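Local structure of kinetochore protein Mis16 (Schizosaccharomyces japonicus, 4XYH) at residues 28-31 / 32-35; 160-163 / 164-167; 332-335 / 336-339; 376-379 / 380-383. The protein binds histone H4 and, independently, the CENP-A chaperone Scm3, and probably takes part in delivering CENP-A to centromeres as a WD-repeat propeller of the RBBP4 type. All coordinates share one frame; numbering follows the deposited sequence.

Interaction 1 of 4, residues 28-31 / 32-35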
loop_
_atom_site.group_PDB
_atom_site.type_symbol
_atom_site.label_atom_id
_atom_site.label_comp_id
_atom_site.label_asym_id
_atom_site.label_seq_id
_atom_site.Cartn_x
_atom_site.Cartn_y
_atom_site.Cartn_z
ATOM N N GLU A 28 -14.242 -16.192 -17.778
ATOM C CA GLU A 28 -14.035 -16.091 -19.216
ATOM C C GLU A 28 -12.968 -15.044 -19.527
ATOM O O GLU A 28 -12.013 -15.312 -20.267
ATOM C CB GLU A 28 -15.343 -15.742 -19.930
ATOM C CG GLU A 28 -16.250 -16.939 -20.212
ATOM C CD GLU A 28 -17.648 -16.529 -20.668
ATOM O OE1 GLU A 28 -18.020 -15.347 -20.482
ATOM O OE2 GLU A 28 -18.376 -17.390 -21.214
ATOM N N GLU A 29 -13.125 -13.856 -18.949
ATOM C CA GLU A 29 -12.188 -12.770 -19.198
ATOM C C GLU A 29 -10.790 -13.118 -18.709
ATOM O O GLU A 29 -9.801 -12.723 -19.317
ATOM C CB GLU A 29 -12.668 -11.484 -18.540
ATOM C CG GLU A 29 -13.953 -10.951 -19.123
ATOM C CD GLU A 29 -14.378 -9.637 -18.497
ATOM O OE1 GLU A 29 -13.562 -9.021 -17.777
ATOM O OE2 GLU A 29 -15.533 -9.219 -18.726
ATOM N N TYR A 30 -10.709 -13.878 -17.627
ATOM C CA TYR A 30 -9.411 -14.229 -17.087
ATOM C C TYR A 30 -8.722 -15.197 -18.039
ATOM O O TYR A 30 -7.514 -15.105 -18.257
ATOM C CB TYR A 30 -9.525 -14.831 -15.676
ATOM C CG TYR A 30 -8.223 -15.430 -15.200
ATOM C CD1 TYR A 30 -7.190 -14.625 -14.733
ATOM C CD2 TYR A 30 -8.015 -16.795 -15.245
ATOM C CE1 TYR A 30 -5.981 -15.172 -14.313
ATOM C CE2 TYR A 30 -6.817 -17.351 -14.832
ATOM C CZ TYR A 30 -5.805 -16.537 -14.366
ATOM O OH TYR A 30 -4.616 -17.105 -13.967
ATOM N N LYS A 31 -9.493 -16.118 -18.608
ATOM C CA LYS A 31 -8.961 -17.073 -19.579
ATOM C C LYS A 31 -8.383 -16.346 -20.801
ATOM O O LYS A 31 -7.250 -16.619 -21.242
ATOM C CB LYS A 31 -10.054 -18.040 -20.020
ATOM C CG LYS A 31 -9.577 -19.136 -20.961
ATOM C CD LYS A 31 -10.722 -19.648 -21.825
ATOM C CE LYS A 31 -10.420 -21.015 -22.418
ATOM N NZ LYS A 31 -11.560 -21.489 -23.259
ATOM N N LEU A 32 -9.169 -15.417 -21.335
ATOM C CA LEU A 32 -8.720 -14.591 -22.440
ATOM C C LEU A 32 -7.467 -13.803 -22.062
ATOM O O LEU A 32 -6.494 -13.775 -22.830
ATOM C CB LEU A 32 -9.830 -13.644 -22.876
ATOM C CG LEU A 32 -9.594 -12.988 -24.233
ATOM C CD1 LEU A 32 -9.197 -14.047 -25.263
ATOM C CD2 LEU A 32 -10.830 -12.204 -24.689
ATOM N N TRP A 33 -7.486 -13.172 -20.883
ATOM C CA TRP A 33 -6.321 -12.429 -20.392
ATOM C C TRP A 33 -5.063 -13.315 -20.387
ATOM O O TRP A 33 -3.959 -12.870 -20.719
ATOM C CB TRP A 33 -6.578 -11.875 -18.980
ATOM C CG TRP A 33 -5.354 -11.266 -18.355
ATOM C CD1 TRP A 33 -4.921 -9.971 -18.488
ATOM C CD2 TRP A 33 -4.400 -11.920 -17.507
ATOM N NE1 TRP A 33 -3.759 -9.784 -17.779
ATOM C CE2 TRP A 33 -3.417 -10.965 -17.171
ATOM C CE3 TRP A 33 -4.288 -13.213 -16.991
ATOM C CZ2 TRP A 33 -2.337 -11.265 -16.346
ATOM C CZ3 TRP A 33 -3.213 -13.513 -16.174
ATOM C CH2 TRP A 33 -2.249 -12.543 -15.861
ATOM N N LYS A 34 -5.238 -14.572 -20.007
ATOM C CA LYS A 34 -4.126 -15.508 -19.927
ATOM C C LYS A 34 -3.553 -15.811 -21.315
ATOM O O LYS A 34 -2.359 -16.041 -21.465
ATOM C CB LYS A 34 -4.574 -16.794 -19.232
ATOM C CG LYS A 34 -3.474 -17.500 -18.460
ATOM C CD LYS A 34 -4.016 -18.078 -17.140
ATOM C CE LYS A 34 -4.460 -19.531 -17.291
ATOM N NZ LYS A 34 -3.318 -20.439 -17.671
ATOM N N GLN A 35 -4.408 -15.806 -22.330
ATOM C CA GLN A 35 -3.939 -16.013 -23.693
ATOM C C GLN A 35 -3.188 -14.794 -24.222
ATOM O O GLN A 35 -2.286 -14.931 -25.051
ATOM C CB GLN A 35 -5.108 -16.333 -24.625
ATOM C CG GLN A 35 -5.772 -17.677 -24.372
ATOM C CD GLN A 35 -7.050 -17.848 -25.177
ATOM O OE1 GLN A 35 -7.386 -17.015 -26.027
ATOM N NE2 GLN A 35 -7.770 -18.934 -24.910
#

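Interaction 2 of 4, residues 160-163 / 164-167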
loop_
_atom_site.group_PDB
_atom_site.type_symbol
_atom_site.label_atom_id
_atom_site.label_comp_id
_atom_site.label_asym_id
_atom_site.label_seq_id
_atom_site.Cartn_x
_atom_site.Cartn_y
_atom_site.Cartn_z
ATOM N N ASP A 160 11.940 -7.042 15.205
ATOM C CA ASP A 160 13.332 -6.832 14.798
ATOM C C ASP A 160 13.889 -8.122 14.176
ATOM O O ASP A 160 14.223 -9.053 14.910
ATOM C CB ASP A 160 14.171 -6.401 16.010
ATOM C CG ASP A 160 15.616 -6.085 15.651
ATOM O OD1 ASP A 160 16.055 -6.317 14.496
ATOM O OD2 ASP A 160 16.332 -5.591 16.541
ATOM N N LEU A 161 13.974 -8.178 12.843
ATOM C CA LEU A 161 14.307 -9.425 12.145
ATOM C C LEU A 161 15.731 -9.888 12.455
ATOM O O LEU A 161 16.070 -11.064 12.323
ATOM C CB LEU A 161 14.120 -9.271 10.630
ATOM C CG LEU A 161 12.689 -8.943 10.154
ATOM C CD1 LEU A 161 12.523 -8.970 8.619
ATOM C CD2 LEU A 161 11.685 -9.842 10.823
ATOM N N ASN A 162 16.553 -8.950 12.889
ATOM C CA ASN A 162 17.933 -9.230 13.221
ATOM C C ASN A 162 18.130 -10.141 14.435
ATOM O O ASN A 162 19.222 -10.649 14.658
ATOM C CB ASN A 162 18.676 -7.904 13.445
ATOM C CG ASN A 162 20.156 -8.103 13.602
ATOM O OD1 ASN A 162 20.797 -8.745 12.768
ATOM N ND2 ASN A 162 20.711 -7.569 14.685
ATOM N N LEU A 163 17.090 -10.311 15.237
ATOM C CA LEU A 163 17.171 -11.156 16.425
ATOM C C LEU A 163 16.916 -12.624 16.090
ATOM O O LEU A 163 17.002 -13.475 16.952
ATOM C CB LEU A 163 16.160 -10.706 17.490
ATOM C CG LEU A 163 16.262 -9.279 18.045
ATOM C CD1 LEU A 163 15.150 -9.024 19.070
ATOM C CD2 LEU A 163 17.622 -9.095 18.689
ATOM N N TYR A 164 16.567 -12.916 14.844
ATOM C CA TYR A 164 16.237 -14.278 14.452
ATOM C C TYR A 164 16.361 -14.470 12.945
ATOM O O TYR A 164 15.392 -14.804 12.266
ATOM C CB TYR A 164 14.827 -14.660 14.940
ATOM C CG TYR A 164 13.789 -13.544 14.971
ATOM C CD1 TYR A 164 13.138 -13.138 13.814
ATOM C CD2 TYR A 164 13.448 -12.916 16.167
ATOM C CE1 TYR A 164 12.192 -12.130 13.843
ATOM C CE2 TYR A 164 12.499 -11.913 16.216
ATOM C CZ TYR A 164 11.875 -11.521 15.048
ATOM O OH TYR A 164 10.931 -10.529 15.067
ATOM N N ARG A 165 17.570 -14.252 12.441
ATOM C CA ARG A 165 17.878 -14.425 11.025
ATOM C C ARG A 165 17.674 -15.815 10.474
ATOM O O ARG A 165 17.277 -15.970 9.333
ATOM C CB ARG A 165 19.328 -14.036 10.751
ATOM C CG ARG A 165 19.634 -12.596 11.061
ATOM C CD ARG A 165 20.112 -11.859 9.832
ATOM N NE ARG A 165 20.397 -10.471 10.173
ATOM C CZ ARG A 165 19.691 -9.430 9.750
ATOM N NH1 ARG A 165 18.658 -9.604 8.934
ATOM N NH2 ARG A 165 20.027 -8.212 10.136
ATOM N N GLU A 166 17.962 -16.835 11.266
ATOM C CA GLU A 166 18.034 -18.173 10.705
ATOM C C GLU A 166 16.773 -18.992 10.901
ATOM O O GLU A 166 16.510 -19.914 10.134
ATOM C CB GLU A 166 19.248 -18.903 11.292
ATOM C CG GLU A 166 20.562 -18.100 11.220
ATOM C CD GLU A 166 20.939 -17.718 9.793
ATOM O OE1 GLU A 166 20.523 -18.419 8.834
ATOM O OE2 GLU A 166 21.641 -16.695 9.626
ATOM N N GLN A 167 15.986 -18.642 11.915
ATOM C CA GLN A 167 14.782 -19.401 12.240
ATOM C C GLN A 167 13.722 -19.323 11.127
ATOM O O GLN A 167 13.261 -18.232 10.781
ATOM C CB GLN A 167 14.178 -18.899 13.553
ATOM C CG GLN A 167 14.991 -19.156 14.807
ATOM C CD GLN A 167 16.074 -18.127 15.053
ATOM O OE1 GLN A 167 16.434 -17.342 14.169
ATOM N NE2 GLN A 167 16.607 -18.127 16.273
HETATM O O HOH W 1 19.668 -13.953 14.343
#

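Interaction 3 of 4, residues 332-335 / 336-339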
loop_
_atom_site.group_PDB
_atom_site.type_symbol
_atom_site.label_atom_id
_atom_site.label_comp_id
_atom_site.label_asym_id
_atom_site.label_seq_id
_atom_site.Cartn_x
_atom_site.Cartn_y
_atom_site.Cartn_z
ATOM N N GLN A 332 -0.111 4.287 -5.651
ATOM C CA GLN A 332 1.327 4.270 -5.391
ATOM C C GLN A 332 2.107 4.856 -6.554
ATOM O O GLN A 332 1.967 4.407 -7.702
ATOM C CB GLN A 332 1.825 2.855 -5.128
ATOM C CG GLN A 332 1.218 2.203 -3.905
ATOM C CD GLN A 332 2.154 2.205 -2.731
ATOM O OE1 GLN A 332 1.736 2.400 -1.583
ATOM N NE2 GLN A 332 3.438 1.982 -3.005
ATOM N N TRP A 333 2.952 5.835 -6.252
ATOM C CA TRP A 333 3.795 6.440 -7.269
ATOM C C TRP A 333 4.952 5.515 -7.630
ATOM O O TRP A 333 5.509 4.858 -6.758
ATOM C CB TRP A 333 4.333 7.774 -6.774
ATOM C CG TRP A 333 3.287 8.799 -6.583
ATOM C CD1 TRP A 333 2.666 9.130 -5.415
ATOM C CD2 TRP A 333 2.719 9.639 -7.593
ATOM N NE1 TRP A 333 1.749 10.126 -5.635
ATOM C CE2 TRP A 333 1.766 10.459 -6.965
ATOM C CE3 TRP A 333 2.928 9.778 -8.969
ATOM C CZ2 TRP A 333 1.022 11.416 -7.665
ATOM C CZ3 TRP A 333 2.191 10.729 -9.662
ATOM C CH2 TRP A 333 1.248 11.537 -9.009
ATOM N N SER A 334 5.320 5.450 -8.905
ATOM C CA SER A 334 6.557 4.745 -9.259
ATOM C C SER A 334 7.760 5.388 -8.543
ATOM O O SER A 334 7.881 6.608 -8.506
ATOM C CB SER A 334 6.776 4.755 -10.775
ATOM O OG SER A 334 8.143 4.506 -11.099
ATOM N N PRO A 335 8.640 4.575 -7.948
ATOM C CA PRO A 335 9.847 5.180 -7.366
ATOM C C PRO A 335 10.914 5.526 -8.431
ATOM O O PRO A 335 11.950 6.105 -8.092
ATOM C CB PRO A 335 10.358 4.093 -6.413
ATOM C CG PRO A 335 9.942 2.812 -7.074
ATOM C CD PRO A 335 8.623 3.110 -7.797
ATOM N N HIS A 336 10.658 5.191 -9.695
ATOM C CA HIS A 336 11.641 5.402 -10.754
ATOM C C HIS A 336 11.275 6.508 -11.754
ATOM O O HIS A 336 12.157 7.075 -12.390
ATOM C CB HIS A 336 11.874 4.096 -11.525
ATOM C CG HIS A 336 12.340 2.960 -10.664
ATOM N ND1 HIS A 336 11.612 1.798 -10.505
ATOM C CD2 HIS A 336 13.457 2.809 -9.916
ATOM C CE1 HIS A 336 12.262 0.982 -9.695
ATOM N NE2 HIS A 336 13.383 1.570 -9.323
ATOM N N ASP A 337 9.986 6.808 -11.904
ATOM C CA ASP A 337 9.527 7.748 -12.934
ATOM C C ASP A 337 8.461 8.696 -12.402
ATOM O O ASP A 337 7.335 8.282 -12.132
ATOM C CB ASP A 337 8.961 7.004 -14.146
ATOM C CG ASP A 337 9.993 6.149 -14.841
ATOM O OD1 ASP A 337 10.934 6.722 -15.427
ATOM O OD2 ASP A 337 9.864 4.907 -14.805
ATOM N N GLU A 338 8.808 9.967 -12.292
ATOM C CA GLU A 338 7.935 10.966 -11.700
ATOM C C GLU A 338 6.464 10.955 -12.197
ATOM O O GLU A 338 5.548 11.027 -11.392
ATOM C CB GLU A 338 8.553 12.354 -11.917
ATOM C CG GLU A 338 7.729 13.505 -11.352
ATOM C CD GLU A 338 8.466 14.835 -11.435
ATOM O OE1 GLU A 338 9.688 14.815 -11.714
ATOM O OE2 GLU A 338 7.822 15.892 -11.228
ATOM N N PRO A 339 6.228 10.857 -13.513
ATOM C CA PRO A 339 4.816 10.973 -13.890
ATOM C C PRO A 339 3.999 9.668 -13.823
ATOM O O PRO A 339 2.837 9.657 -14.245
ATOM C CB PRO A 339 4.893 11.468 -15.339
ATOM C CG PRO A 339 6.157 10.931 -15.853
ATOM C CD PRO A 339 7.113 10.799 -14.695
HETATM O O HOH W 2 6.555 8.881 -9.101
HETATM O O HOH W 3 8.173 3.383 -13.669
#

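Interaction 4 of 4, residues 376-379 / 380-383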
loop_
_atom_site.group_PDB
_atom_site.type_symbol
_atom_site.label_atom_id
_atom_site.label_comp_id
_atom_site.label_asym_id
_atom_site.label_seq_id
_atom_site.Cartn_x
_atom_site.Cartn_y
_atom_site.Cartn_z
ATOM N N PHE A 376 -1.670 1.479 -19.011
ATOM C CA PHE A 376 -1.724 0.013 -18.916
ATOM C C PHE A 376 -2.760 -0.450 -17.905
ATOM O O PHE A 376 -2.930 0.147 -16.835
ATOM C CB PHE A 376 -0.356 -0.550 -18.532
ATOM C CG PHE A 376 -0.252 -2.047 -18.624
ATOM C CD1 PHE A 376 0.084 -2.662 -19.824
ATOM C CD2 PHE A 376 -0.440 -2.840 -17.508
ATOM C CE1 PHE A 376 0.209 -4.034 -19.913
ATOM C CE2 PHE A 376 -0.323 -4.222 -17.587
ATOM C CZ PHE A 376 0.002 -4.823 -18.796
ATOM N N MET A 377 -3.459 -1.519 -18.250
ATOM C CA MET A 377 -4.374 -2.137 -17.313
ATOM C C MET A 377 -3.980 -3.576 -17.075
ATOM O O MET A 377 -3.822 -4.357 -18.015
ATOM C CB MET A 377 -5.809 -2.080 -17.809
ATOM C CG MET A 377 -6.729 -3.053 -17.056
ATOM S SD MET A 377 -8.449 -2.794 -17.497
ATOM C CE MET A 377 -8.580 -1.020 -17.280
ATOM N N HIS A 378 -3.817 -3.922 -15.806
ATOM C CA HIS A 378 -3.546 -5.289 -15.426
ATOM C C HIS A 378 -4.854 -6.006 -15.069
ATOM O O HIS A 378 -5.517 -5.648 -14.089
ATOM C CB HIS A 378 -2.562 -5.298 -14.265
ATOM C CG HIS A 378 -2.384 -6.632 -13.629
ATOM N ND1 HIS A 378 -1.744 -7.679 -14.258
ATOM C CD2 HIS A 378 -2.743 -7.093 -12.404
ATOM C CE1 HIS A 378 -1.720 -8.724 -13.454
ATOM N NE2 HIS A 378 -2.314 -8.390 -12.317
ATOM N N GLY A 379 -5.224 -7.004 -15.874
ATOM C CA GLY A 379 -6.456 -7.746 -15.680
ATOM C C GLY A 379 -6.276 -9.145 -15.100
ATOM O O GLY A 379 -7.178 -9.980 -15.184
ATOM N N GLY A 380 -5.124 -9.400 -14.487
ATOM C CA GLY A 380 -4.819 -10.723 -13.964
ATOM C C GLY A 380 -5.499 -11.147 -12.668
ATOM O O GLY A 380 -5.488 -12.330 -12.324
ATOM N N HIS A 381 -6.086 -10.209 -11.933
ATOM C CA HIS A 381 -6.756 -10.580 -10.686
ATOM C C HIS A 381 -8.229 -10.861 -10.913
ATOM O O HIS A 381 -8.894 -10.175 -11.682
ATOM C CB HIS A 381 -6.576 -9.495 -9.625
ATOM C CG HIS A 381 -5.180 -9.409 -9.099
ATOM N ND1 HIS A 381 -4.623 -10.396 -8.310
ATOM C CD2 HIS A 381 -4.215 -8.474 -9.269
ATOM C CE1 HIS A 381 -3.382 -10.061 -8.003
ATOM N NE2 HIS A 381 -3.107 -8.896 -8.567
ATOM N N THR A 382 -8.725 -11.889 -10.234
ATOM C CA THR A 382 -10.111 -12.338 -10.385
ATOM C C THR A 382 -10.921 -11.937 -9.158
ATOM O O THR A 382 -12.005 -12.459 -8.905
ATOM C CB THR A 382 -10.180 -13.856 -10.566
ATOM O OG1 THR A 382 -9.270 -14.452 -9.641
ATOM C CG2 THR A 382 -9.752 -14.253 -11.990
ATOM N N ASN A 383 -10.367 -11.012 -8.389
ATOM C CA ASN A 383 -11.044 -10.485 -7.222
ATOM C C ASN A 383 -10.492 -9.132 -6.860
ATOM O O ASN A 383 -9.510 -8.677 -7.448
ATOM C CB ASN A 383 -10.903 -11.426 -6.029
ATOM C CG ASN A 383 -12.234 -11.922 -5.539
ATOM O OD1 ASN A 383 -13.028 -11.156 -4.988
ATOM N ND2 ASN A 383 -12.503 -13.200 -5.758
HETATM O O HOH W 4 -6.069 -7.314 -12.057
#

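Interaction 1 of 4, residues 28-31 / 32-35
Tyr30, Trp33 and Lys34 meet within one turn of the N-terminal helix 19-40, a surface contact between side chains three and four residues apart on the helix that RBBP4-type proteins carry ahead of their WD propeller. The backbone beneath is a regular alpha-helix: Leu32 N, Trp33 N, Lys34 N and Gln35 N each donate to the carbonyl four residues earlier, the shortest Trp33 N to Glu29 O at 2.8 Å and the longest Gln35 N to Lys31 O at 3.1 Å. On this frame the rings of Tyr30 and Trp33 swing the same way, both with CG anti to the backbone N (chi1 170° and 172°). Their planes are only 24° apart, yet the rings are slid so far past each other that they hardly overlap, and what touches is CE1 of Tyr30 against CE3 of Trp33, at 3.7 Å. Lys34 comes to the same side of the phenol as Trp33, at CE2, CZ and OH: its chain bends after CG, which puts CD 3.4 Å from Tyr30 OH, so that methylene groups do the touching while NZ leads away. The indole NE1 is spent elsewhere, on the hydroxyl of Tyr41, whose ring also meets the indole steeply. Glu29, on the same helix, forms salt bridges with Lys25 and with Arg349 of the propeller. The contact is therefore apolar between its side chains, with every bond across it made by the backbone; the indole N-H and the Glu29 carboxylate reach beyond the turn, and through Tyr41 and Arg349 they tie the helix to the body of the protein.

Interaction 2 of 4, residues 160-163 / 164-167
The ring of Tyr164 lies beneath the 3-10 turn 161-163, with Asp160 O over one of its faces, 3.4 Å from CZ and displaced toward the rim. Leu161 meets the ring obliquely, its CD2 3.8 Å from Tyr164 CE1, while CB of Leu163 packs at CD2 of the same ring. A first torsion of 34°, well short of a staggered value, folds the phenol back under the turn, and Tyr164 N closes the backbone by donating to Leu161 O. At the start of the turn Asp160 OD1 accepts from Asn162 N at 3.1 Å, making an Asx turn. Asn162 and Arg165 meet apart from the ring: the amide and guanidinium planes stand 55° to each other, CA of Asn162 sits over the centre of the guanidinium face, and Arg165 NH2 gives Asn162 OD1 a short but bent, weak bond (2.8 Å). The stronger partner of that guanidinium is Asp145, in a salt bridge, and Tyr164 OH is bonded to Gln175. An alanine in place of Tyr164 would probably open a gap under Asp160 O and Leu161 and leave Gln175 without its hydroxyl partner. A water accepts from Arg165 N and weakly donates to Asn162 O, bridging the backbone. The loop has two sides: a buried aromatic one that ends in a satisfied hydroxyl, and an outer polar one where the guanidinium is held mainly by Asp145 and only weakly by Asn162.

Interaction 3 of 4, residues 332-335 / 336-339
Ser334 OG is the hub of the turn that follows strand 328-333: it accepts from His336 N at 3.0 Å and from Asp337 N at 3.1 Å, an ST turn with a second backbone donor on the same oxygen. The hydroxyl reaches both because it stands anti to its own backbone N (chi1 160°), which swings it beneath the two amides as the chain doubles back. This is the tight part, and Pro335 adds to it by laying CG over one face of the His336 imidazole, a CH-pi contact 4.0 Å from the ring centroid and 16° off the normal. The rest is looser and wetter. Trp333 reaches the far end of the turn through CE3 and CZ3, each 3.8 Å from Glu338 O, and the carboxylate of Asp337 stays off the hydroxyl; a water stands between them, 2.8 Å from Ser334 OG and donating to Asp337 OD2. A second water lies close to Ser334 O, on the inner side of the bend. Asp337 forms a salt bridge with Lys395, and His336 NE2 is hydrogen-bonded to Pro392 O. The turn links strands 328-333 and 340-345, neighbours in one propeller blade. Trp333 leans on strand 296-301 of the preceding sheet and gives its NE1 to Ala288 O, while Ser334 and Pro335 pack on Trp390 of strand 385-390, so the turn is wedged between the sheets before and after its own.

Interaction 4 of 4, residues 376-379 / 380-383
A backbone amide sits squarely over an imidazole here: Gly380 N lies above the centre of the His378 ring, 3.6 Å from CE1, in a bend where two glycines in a row carry the chain from strand 374-378 toward strand 385-390. The closeness bears on the residue type, because a side-chain CB on Gly380 would run into CE1 of His378. Having CG anti to the backbone N (chi1 170°) turns the imidazole forward along the chain, over Gly380 and up to His381. There the two histidines meet unequally: CD2 of His381 comes in at the edge of the His378 ring, near its plane, 3.6 Å from NE2, with ring planes 81° apart. Below them a water spans the bend, donating to His378 O at 2.7 Å and accepting from His381 N at 2.9 Å. Both nitrogens of His378 have partners outside the turn, ND1 with Tyr41 OH and NE2 with Gln408 OE1, and Trp410 stacks on the ring; His381 NE2 is bonded to Ser400 OG. A leucine in place of His378 would probably leave Tyr41 and Gln408 without their imidazole partner and the amide of Gly380 without the flat face it rests on. The chemistry is that of a buried polar cluster, in which hydrogen bonds to side chains of neighbouring strands fix both imidazoles in rotation.

From the N terminus the four contacts follow one another in series; none nests in or crosses another, since each is closed within eight consecutive residues. Interaction 1 is a turn of helix 19-40, interaction 2 shapes the loop between strands 156-160 and 169-170, interaction 3 the turn from 328-333 to 340-345, and interaction 4 the bend leaving 374-378. Interactions 3 and 4 reach the same four-stranded sheet, with centres about 20 Å apart. Interactions 1 and 4, distant in sequence, touch in space: Trp33 CZ2 lies 3.5 Å from Gly380 CA, joining helix to propeller. Interaction 2 stands alone, its centre about 42 Å from that of interaction 1.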